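Local atomic coordinates of 4-alpha-glucanotransferase (Corynebacterium glutamicum, PDB entry 5B68), a protein that belongs to the amylomaltase (disproportionating enzyme) family, carrying an N-terminal beta-sandwich domain and a TIM-barrel-type glucanotransferase domain. Residues S189-G194 with E273-N278; S281-R286 with W673-C678. One frame throughout, in Å; residues are numbered along the deposited sequence.

Contact 1: S189-G194 with E273-N278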
ATOM      1  N   SER A 189     -22.267  -0.369 -11.666  1.00 21.28           N
ATOM      2  CA  SER A 189     -23.679  -0.080 -11.527  1.00 23.47           C
ATOM      3  C   SER A 189     -24.249   0.143 -12.912  1.00 22.10           C
ATOM      4  O   SER A 189     -23.538   0.080 -13.882  1.00 24.84           O
ATOM      5  CB  SER A 189     -23.899   1.155 -10.664  1.00 23.16           C
ATOM      6  OG  SER A 189     -23.476   2.325 -11.313  1.00 22.34           O
ATOM      7  N   THR A 190     -25.534   0.415 -12.998  1.00 25.33           N
ATOM      8  CA  THR A 190     -26.133   0.719 -14.291  1.00 27.53           C
ATOM      9  C   THR A 190     -25.509   1.964 -14.908  1.00 26.70           C
ATOM     10  O   THR A 190     -25.365   2.045 -16.102  1.00 28.35           O
ATOM     11  CB  THR A 190     -27.642   0.912 -14.184  1.00 29.25           C
ATOM     12  OG1 THR A 190     -27.907   1.967 -13.274  1.00 40.93           O
ATOM     13  CG2 THR A 190     -28.276  -0.318 -13.667  1.00 27.24           C
ATOM     14  N   LEU A 191     -25.197   2.944 -14.070  1.00 26.69           N
ATOM     15  CA  LEU A 191     -24.619   4.198 -14.517  1.00 23.91           C
ATOM     16  C   LEU A 191     -23.082   4.293 -14.676  1.00 23.61           C
ATOM     17  O   LEU A 191     -22.616   5.235 -15.246  1.00 25.98           O
ATOM     18  CB  LEU A 191     -25.141   5.344 -13.657  1.00 23.46           C
ATOM     19  CG  LEU A 191     -26.661   5.460 -13.537  1.00 28.42           C
ATOM     20  CD1 LEU A 191     -27.068   6.458 -12.475  1.00 27.21           C
ATOM     21  CD2 LEU A 191     -27.300   5.808 -14.865  1.00 29.91           C
ATOM     22  N   SER A 192     -22.309   3.333 -14.190  1.00 22.38           N
ATOM     23  CA  SER A 192     -20.859   3.374 -14.352  1.00 22.93           C
ATOM     24  C   SER A 192     -20.483   3.540 -15.843  1.00 24.09           C
ATOM     25  O   SER A 192     -21.125   2.959 -16.735  1.00 25.47           O
ATOM     26  CB  SER A 192     -20.197   2.110 -13.864  1.00 25.64           C
ATOM     27  OG  SER A 192     -20.660   1.759 -12.549  1.00 22.24           O
ATOM     28  N   TRP A 193     -19.373   4.232 -16.093  1.00 22.47           N
ATOM     29  CA  TRP A 193     -18.778   4.252 -17.445  1.00 22.51           C
ATOM     30  C   TRP A 193     -17.932   3.058 -17.732  1.00 26.56           C
ATOM     31  O   TRP A 193     -16.694   3.150 -17.896  1.00 28.64           O
ATOM     32  CB  TRP A 193     -18.012   5.569 -17.680  1.00 25.39           C
ATOM     33  CG  TRP A 193     -18.861   6.776 -17.791  1.00 24.83           C
ATOM     34  CD1 TRP A 193     -20.103   7.013 -17.226  1.00 24.46           C
ATOM     35  CD2 TRP A 193     -18.528   7.984 -18.500  1.00 24.80           C
ATOM     36  NE1 TRP A 193     -20.521   8.266 -17.534  1.00 26.44           N
ATOM     37  CE2 TRP A 193     -19.583   8.879 -18.319  1.00 23.24           C
ATOM     38  CE3 TRP A 193     -17.415   8.393 -19.238  1.00 25.28           C
ATOM     39  CZ2 TRP A 193     -19.577  10.167 -18.860  1.00 25.77           C
ATOM     40  CZ3 TRP A 193     -17.429   9.699 -19.788  1.00 26.70           C
ATOM     41  CH2 TRP A 193     -18.496  10.542 -19.573  1.00 25.02           C
ATOM     42  N   GLY A 194     -18.543   1.865 -17.717  1.00 21.92           N
ATOM     43  CA  GLY A 194     -17.762   0.702 -18.050  1.00 21.43           C
ATOM     44  C   GLY A 194     -16.916   0.157 -16.919  1.00 23.20           C
ATOM     45  O   GLY A 194     -16.383  -0.924 -17.014  1.00 25.35           O
ATOM     46  N   GLU A 273     -22.759   4.594 -24.272  1.00 34.73           N
ATOM     47  CA  GLU A 273     -21.900   3.550 -24.874  1.00 32.68           C
ATOM     48  C   GLU A 273     -21.054   2.790 -23.845  1.00 38.78           C
ATOM     49  O   GLU A 273     -20.778   1.538 -24.011  1.00 39.25           O
ATOM     50  CB  GLU A 273     -20.964   4.079 -25.992  1.00 43.72           C
ATOM     51  CG  GLU A 273     -19.849   3.051 -26.351  1.00 48.93           C
ATOM     52  CD  GLU A 273     -18.962   3.424 -27.537  1.00 64.39           C
ATOM     53  OE1 GLU A 273     -17.753   3.054 -27.494  1.00 59.90           O
ATOM     54  OE2 GLU A 273     -19.467   4.063 -28.502  1.00 66.61           O
ATOM     55  N   PHE A 274     -20.535   3.521 -22.833  1.00 33.05           N
ATOM     56  CA  PHE A 274     -19.652   2.855 -21.862  1.00 30.93           C
ATOM     57  C   PHE A 274     -20.575   1.994 -20.989  1.00 26.93           C
ATOM     58  O   PHE A 274     -20.219   0.869 -20.630  1.00 29.47           O
ATOM     59  CB  PHE A 274     -18.797   3.868 -21.047  1.00 29.62           C
ATOM     60  CG  PHE A 274     -17.702   4.502 -21.875  1.00 32.19           C
ATOM     61  CD1 PHE A 274     -16.748   3.709 -22.529  1.00 36.39           C
ATOM     62  CD2 PHE A 274     -17.657   5.882 -22.043  1.00 33.67           C
ATOM     63  CE1 PHE A 274     -15.762   4.294 -23.341  1.00 35.56           C
ATOM     64  CE2 PHE A 274     -16.693   6.462 -22.847  1.00 32.42           C
ATOM     65  CZ  PHE A 274     -15.765   5.674 -23.509  1.00 33.30           C
ATOM     66  N   ARG A 275     -21.752   2.523 -20.697  1.00 25.49           N
ATOM     67  CA  ARG A 275     -22.746   1.816 -19.868  1.00 28.30           C
ATOM     68  C   ARG A 275     -23.201   0.452 -20.447  1.00 31.38           C
ATOM     69  O   ARG A 275     -23.507  -0.458 -19.712  1.00 29.28           O
ATOM     70  CB  ARG A 275     -23.971   2.704 -19.692  1.00 28.89           C
ATOM     71  CG  ARG A 275     -23.703   3.828 -18.729  1.00 31.20           C
ATOM     72  CD  ARG A 275     -24.805   4.849 -18.649  1.00 35.39           C
ATOM     73  NE  ARG A 275     -24.379   5.896 -17.718  1.00 37.51           N
ATOM     74  CZ  ARG A 275     -24.945   7.079 -17.555  1.00 40.41           C
ATOM     75  NH1 ARG A 275     -26.028   7.449 -18.244  1.00 48.40           N
ATOM     76  NH2 ARG A 275     -24.434   7.902 -16.660  1.00 43.40           N
ATOM     77  N   GLU A 276     -23.240   0.310 -21.758  1.00 32.61           N
ATOM     78  CA  GLU A 276     -23.493  -0.993 -22.350  1.00 33.08           C
ATOM     79  C   GLU A 276     -22.459  -2.046 -21.899  1.00 33.58           C
ATOM     80  O   GLU A 276     -22.782  -3.232 -21.705  1.00 33.44           O
ATOM     81  CB  GLU A 276     -23.476  -0.885 -23.911  1.00 40.58           C
ATOM     82  CG  GLU A 276     -24.690  -0.160 -24.490  1.00 43.98           C
ATOM     83  CD  GLU A 276     -26.032  -0.867 -24.196  1.00 53.92           C
ATOM     84  OE1 GLU A 276     -26.090  -2.136 -24.181  1.00 56.33           O
ATOM     85  OE2 GLU A 276     -27.042  -0.154 -23.967  1.00 56.52           O
ATOM     86  N   ARG A 277     -21.190  -1.634 -21.726  1.00 27.77           N
ATOM     87  CA  ARG A 277     -20.154  -2.537 -21.280  1.00 29.64           C
ATOM     88  C   ARG A 277     -20.478  -3.136 -19.904  1.00 24.40           C
ATOM     89  O   ARG A 277     -20.143  -4.277 -19.647  1.00 27.12           O
ATOM     90  CB  ARG A 277     -18.764  -1.861 -21.247  1.00 30.48           C
ATOM     91  CG  ARG A 277     -18.406  -1.194 -22.585  1.00 34.06           C
ATOM     92  CD  ARG A 277     -16.928  -0.872 -22.606  1.00 36.18           C
ATOM     93  NE  ARG A 277     -16.641  -0.035 -23.765  1.00 38.66           N
ATOM     94  CZ  ARG A 277     -15.529   0.690 -23.919  1.00 46.53           C
ATOM     95  NH1 ARG A 277     -14.545   0.683 -22.998  1.00 39.23           N
ATOM     96  NH2 ARG A 277     -15.405   1.428 -25.027  1.00 45.73           N
ATOM     97  N   ASN A 278     -21.211  -2.381 -19.115  1.00 26.80           N
ATOM     98  CA  ASN A 278     -21.560  -2.791 -17.764  1.00 26.97           C
ATOM     99  C   ASN A 278     -22.354  -4.082 -17.733  1.00 30.58           C
ATOM    100  O   ASN A 278     -22.346  -4.749 -16.723  1.00 27.38           O
ATOM    101  CB  ASN A 278     -22.447  -1.779 -17.069  1.00 24.92           C
ATOM    102  CG  ASN A 278     -21.789  -0.384 -16.920  1.00 24.16           C
ATOM    103  OD1 ASN A 278     -20.611  -0.206 -17.149  1.00 27.30           O
ATOM    104  ND2 ASN A 278     -22.571   0.578 -16.556  1.00 25.71           N
TER
HETATM  105  O   HOH W   1     -25.746  -0.158 -17.732  1.00 29.88           O
HETATM  106  O   HOH W   2     -22.624   8.016 -14.570  1.00 30.83           O
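The amide of N278 reaches across to the loop, its ND2 giving S192 O, which lies near the amide plane, a hydrogen bond of 2.8 Å, and T190 O a second, weak one; on the other branch OD1 takes a weak bond of 3.0 Å from G194 N. The side chain of R275, extended from CG to NE, runs to L191 O: R275 NE binds it at 3.1 Å, standing above the carbonyl plane with an N-H...O angle of 153°. R275 NH2 forms a salt bridge with E251, which also accepts from W193 NE1. One water bridges L191 O and R275 NH2, another T190 O and R275 O. In the barrel domain, the contact joins the loop after strand 177-182 to residues 273-278, on helix 261-277. Among the packing contacts, L191 CD2 sits 3.8 Å above the plane of the R275 guanidinium, over its centre. W193, centre of an inverse gamma turn, brings CE3 to 3.8 Å from F274 CD2; the six-membered ring of W193 and the F274 ring are nearly parallel (19°) but slid apart, with centroids 5.8 Å apart. F274 CB also lies 3.5 Å from W193 C, and the F274 side chain packs against V289 and A292 of helix 286-301.

Contact 2: S281-R286 with W673-C678; sequences SDIIER and WCIPLC
W673 O is gripped by both terminal nitrogens of R286, NH1 and NH2, each at 2.9 Å. With these two as donors, the guanidinium, carried on a chain extended from CG to NE, meets a single acceptor end-on. The oxygen lies in the guanidinium plane, 1° out of it for either bond. Relative to the carbonyl plane the two donors differ: NH1 is in it, whereas NH2 stands above it. R286 NH2 also comes to 3.5 Å from C674 SG at the edge of the guanidinium, and makes a salt bridge with D232; Y185 adds a cation-pi contact to R286, and together these probably restrict the movement of the group.

The one backbone bond across the contact, I284 N to C674 O, is 2.8 Å long and close to straight at 170°. I283 CA reaches C674 O at 3.4 Å in a CA-H...O contact. Apolar packing continues along the segments, where I284 CD1 lies 4.1 Å from P676 CB as the two side chains pass one another heading opposite ways. P676 CG lies 3.5 Å from D282 O, and C678 SG meets S281 CB.

The segments run roughly antiparallel, 151° apart, yet neither is a regular strand. Segment 281-286 lies in the loop between helices 261-277 and 286-301, with E285 at the N-cap of the latter; 673-678 belongs to the long connection from helix 650-654 to helix 694-702.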
ATOM      1  N   SER A 281     -19.619  -9.306 -20.115  1.00 28.89           N
ATOM      2  CA  SER A 281     -18.460  -9.861 -19.407  1.00 29.38           C
ATOM      3  C   SER A 281     -17.118  -9.500 -20.084  1.00 27.06           C
ATOM      4  O   SER A 281     -16.103 -10.098 -19.768  1.00 28.77           O
ATOM      5  CB  SER A 281     -18.623 -11.371 -19.301  1.00 34.25           C
ATOM      6  OG  SER A 281     -18.659 -11.958 -20.595  1.00 33.42           O
ATOM      7  N   ASP A 282     -17.142  -8.550 -21.009  1.00 29.35           N
ATOM      8  CA  ASP A 282     -15.943  -8.141 -21.740  1.00 30.10           C
ATOM      9  C   ASP A 282     -14.910  -7.493 -20.824  1.00 31.44           C
ATOM     10  O   ASP A 282     -15.276  -6.787 -19.900  1.00 30.56           O
ATOM     11  CB  ASP A 282     -16.332  -7.158 -22.856  1.00 30.89           C
ATOM     12  CG  ASP A 282     -17.170  -7.799 -23.965  1.00 37.83           C
ATOM     13  OD1 ASP A 282     -17.285  -9.039 -24.026  1.00 35.65           O
ATOM     14  OD2 ASP A 282     -17.751  -7.025 -24.749  1.00 38.92           O
ATOM     15  N   ILE A 283     -13.630  -7.725 -21.109  1.00 33.73           N
ATOM     16  CA  ILE A 283     -12.565  -7.188 -20.322  1.00 32.03           C
ATOM     17  C   ILE A 283     -12.700  -5.659 -20.208  1.00 29.59           C
ATOM     18  O   ILE A 283     -13.290  -4.993 -21.080  1.00 29.94           O
ATOM     19  CB  ILE A 283     -11.154  -7.725 -20.724  1.00 37.51           C
ATOM     20  CG1 ILE A 283     -10.770  -7.382 -22.168  1.00 42.42           C
ATOM     21  CG2 ILE A 283     -11.102  -9.238 -20.523  1.00 36.89           C
ATOM     22  CD1 ILE A 283     -10.337  -5.951 -22.389  1.00 48.13           C
ATOM     23  N   ILE A 284     -12.270  -5.143 -19.056  1.00 28.06           N
ATOM     24  CA  ILE A 284     -12.377  -3.718 -18.755  1.00 28.51           C
ATOM     25  C   ILE A 284     -11.308  -2.968 -19.601  1.00 26.06           C
ATOM     26  O   ILE A 284     -10.150  -3.386 -19.564  1.00 27.06           O
ATOM     27  CB  ILE A 284     -12.069  -3.453 -17.247  1.00 28.35           C
ATOM     28  CG1 ILE A 284     -13.087  -4.116 -16.295  1.00 35.86           C
ATOM     29  CG2 ILE A 284     -12.071  -1.952 -16.967  1.00 30.25           C
ATOM     30  CD1 ILE A 284     -14.472  -3.546 -16.413  1.00 35.57           C
ATOM     31  N   GLU A 285     -11.685  -1.870 -20.248  1.00 30.45           N
ATOM     32  CA  GLU A 285     -10.726  -1.003 -21.015  1.00 31.68           C
ATOM     33  C   GLU A 285     -10.711   0.374 -20.354  1.00 27.75           C
ATOM     34  O   GLU A 285     -11.660   1.149 -20.455  1.00 28.50           O
ATOM     35  CB  GLU A 285     -11.047  -0.883 -22.531  1.00 38.07           C
ATOM     36  CG  GLU A 285     -10.061   0.017 -23.319  1.00 39.00           C
ATOM     37  CD  GLU A 285      -8.552  -0.313 -23.121  1.00 45.53           C
ATOM     38  OE1 GLU A 285      -8.059  -1.234 -23.828  1.00 45.05           O
ATOM     39  OE2 GLU A 285      -7.823   0.325 -22.261  1.00 38.45           O
ATOM     40  N   ARG A 286      -9.604   0.638 -19.671  1.00 25.43           N
ATOM     41  CA  ARG A 286      -9.447   1.885 -18.958  1.00 24.93           C
ATOM     42  C   ARG A 286      -9.186   3.004 -19.956  1.00 26.83           C
ATOM     43  O   ARG A 286      -9.643   4.139 -19.747  1.00 27.56           O
ATOM     44  CB  ARG A 286      -8.314   1.762 -17.990  1.00 25.00           C
ATOM     45  CG  ARG A 286      -8.599   0.886 -16.772  1.00 24.79           C
ATOM     46  CD  ARG A 286      -7.378   0.713 -15.927  1.00 27.94           C
ATOM     47  NE  ARG A 286      -7.706  -0.006 -14.691  1.00 25.58           N
ATOM     48  CZ  ARG A 286      -7.856  -1.327 -14.569  1.00 26.12           C
ATOM     49  NH1 ARG A 286      -8.218  -1.827 -13.411  1.00 23.98           N
ATOM     50  NH2 ARG A 286      -7.684  -2.165 -15.586  1.00 24.72           N
ATOM     51  N   TRP A 673      -6.257  -7.529 -13.804  1.00 25.40           N
ATOM     52  CA  TRP A 673      -6.800  -6.269 -13.350  1.00 26.21           C
ATOM     53  C   TRP A 673      -7.891  -5.720 -14.253  1.00 22.51           C
ATOM     54  O   TRP A 673      -8.275  -4.590 -14.128  1.00 24.49           O
ATOM     55  CB  TRP A 673      -5.698  -5.244 -13.163  1.00 24.26           C
ATOM     56  CG  TRP A 673      -4.511  -5.777 -12.468  1.00 25.66           C
ATOM     57  CD1 TRP A 673      -3.282  -5.964 -12.995  1.00 25.37           C
ATOM     58  CD2 TRP A 673      -4.428  -6.191 -11.107  1.00 25.54           C
ATOM     59  NE1 TRP A 673      -2.439  -6.465 -12.060  1.00 26.71           N
ATOM     60  CE2 TRP A 673      -3.121  -6.621 -10.888  1.00 25.71           C
ATOM     61  CE3 TRP A 673      -5.341  -6.248 -10.051  1.00 24.48           C
ATOM     62  CZ2 TRP A 673      -2.694  -7.104  -9.672  1.00 26.29           C
ATOM     63  CZ3 TRP A 673      -4.909  -6.722  -8.846  1.00 26.17           C
ATOM     64  CH2 TRP A 673      -3.600  -7.144  -8.662  1.00 25.55           C
ATOM     65  N   CYS A 674      -8.358  -6.543 -15.174  1.00 25.66           N
ATOM     66  CA  CYS A 674      -9.380  -6.158 -16.138  1.00 23.51           C
ATOM     67  C   CYS A 674     -10.653  -7.014 -16.162  1.00 24.62           C
ATOM     68  O   CYS A 674     -11.418  -6.927 -17.094  1.00 24.60           O
ATOM     69  CB  CYS A 674      -8.781  -6.143 -17.536  1.00 26.66           C
ATOM     70  SG  CYS A 674      -7.390  -5.007 -17.689  1.00 28.90           S
ATOM     71  N   ILE A 675     -10.845  -7.848 -15.151  1.00 26.44           N
ATOM     72  CA  ILE A 675     -11.915  -8.839 -15.168  1.00 27.38           C
ATOM     73  C   ILE A 675     -13.146  -8.314 -14.438  1.00 28.20           C
ATOM     74  O   ILE A 675     -13.139  -8.225 -13.235  1.00 25.89           O
ATOM     75  CB  ILE A 675     -11.449 -10.137 -14.473  1.00 30.63           C
ATOM     76  CG1 ILE A 675     -10.147 -10.670 -15.086  1.00 31.43           C
ATOM     77  CG2 ILE A 675     -12.538 -11.190 -14.476  1.00 30.86           C
ATOM     78  CD1 ILE A 675     -10.221 -11.018 -16.553  1.00 30.35           C
ATOM     79  N   PRO A 676     -14.203  -7.989 -15.176  1.00 27.95           N
ATOM     80  CA  PRO A 676     -15.455  -7.464 -14.558  1.00 24.67           C
ATOM     81  C   PRO A 676     -16.184  -8.498 -13.699  1.00 25.29           C
ATOM     82  O   PRO A 676     -16.008  -9.725 -13.890  1.00 25.63           O
ATOM     83  CB  PRO A 676     -16.311  -7.100 -15.729  1.00 26.75           C
ATOM     84  CG  PRO A 676     -15.913  -8.087 -16.759  1.00 25.15           C
ATOM     85  CD  PRO A 676     -14.442  -8.313 -16.601  1.00 28.84           C
ATOM     86  N   LEU A 677     -16.918  -8.028 -12.708  1.00 24.68           N
ATOM     87  CA  LEU A 677     -17.570  -8.937 -11.734  1.00 23.03           C
ATOM     88  C   LEU A 677     -18.657  -9.727 -12.488  1.00 23.55           C
ATOM     89  O   LEU A 677     -19.573  -9.126 -13.062  1.00 22.99           O
ATOM     90  CB  LEU A 677     -18.212  -8.106 -10.599  1.00 24.14           C
ATOM     91  CG  LEU A 677     -18.849  -8.926  -9.451  1.00 24.12           C
ATOM     92  CD1 LEU A 677     -17.792  -9.687  -8.669  1.00 24.44           C
ATOM     93  CD2 LEU A 677     -19.720  -8.014  -8.564  1.00 24.78           C
ATOM     94  N   CYS A 678     -18.538 -11.052 -12.488  1.00 24.85           N
ATOM     95  CA  CYS A 678     -19.563 -11.870 -13.136  1.00 27.90           C
ATOM     96  C   CYS A 678     -19.914 -13.050 -12.276  1.00 24.87           C
ATOM     97  O   CYS A 678     -19.066 -13.486 -11.492  1.00 24.53           O
ATOM     98  CB  CYS A 678     -19.053 -12.368 -14.479  1.00 27.91           C
ATOM     99  SG  CYS A 678     -18.745 -11.047 -15.701  1.00 29.87           S
TER

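In the fold
Contacts 1 and 2 lie on the same side of the chain's centre, with their own centres about 11 Å apart, and they follow one another in series along the chain. A short connection from N278 to S281 joins them, so the chain passes directly from 273-278 into 281-286. They also touch directly: G194 O is 3.3 Å from I284 CD1, and R277 NH1 packs 3.9 Å from E285 CB. The side chains of N278, I284 and P676 all touch R188, whose NH1 also bonds G194 O. Of the four segments, 673-678 approaches bound molecules, the W673 side chain lying about 4 Å from a sulfate ion and about 5 Å from BTB, both probably crystallisation components.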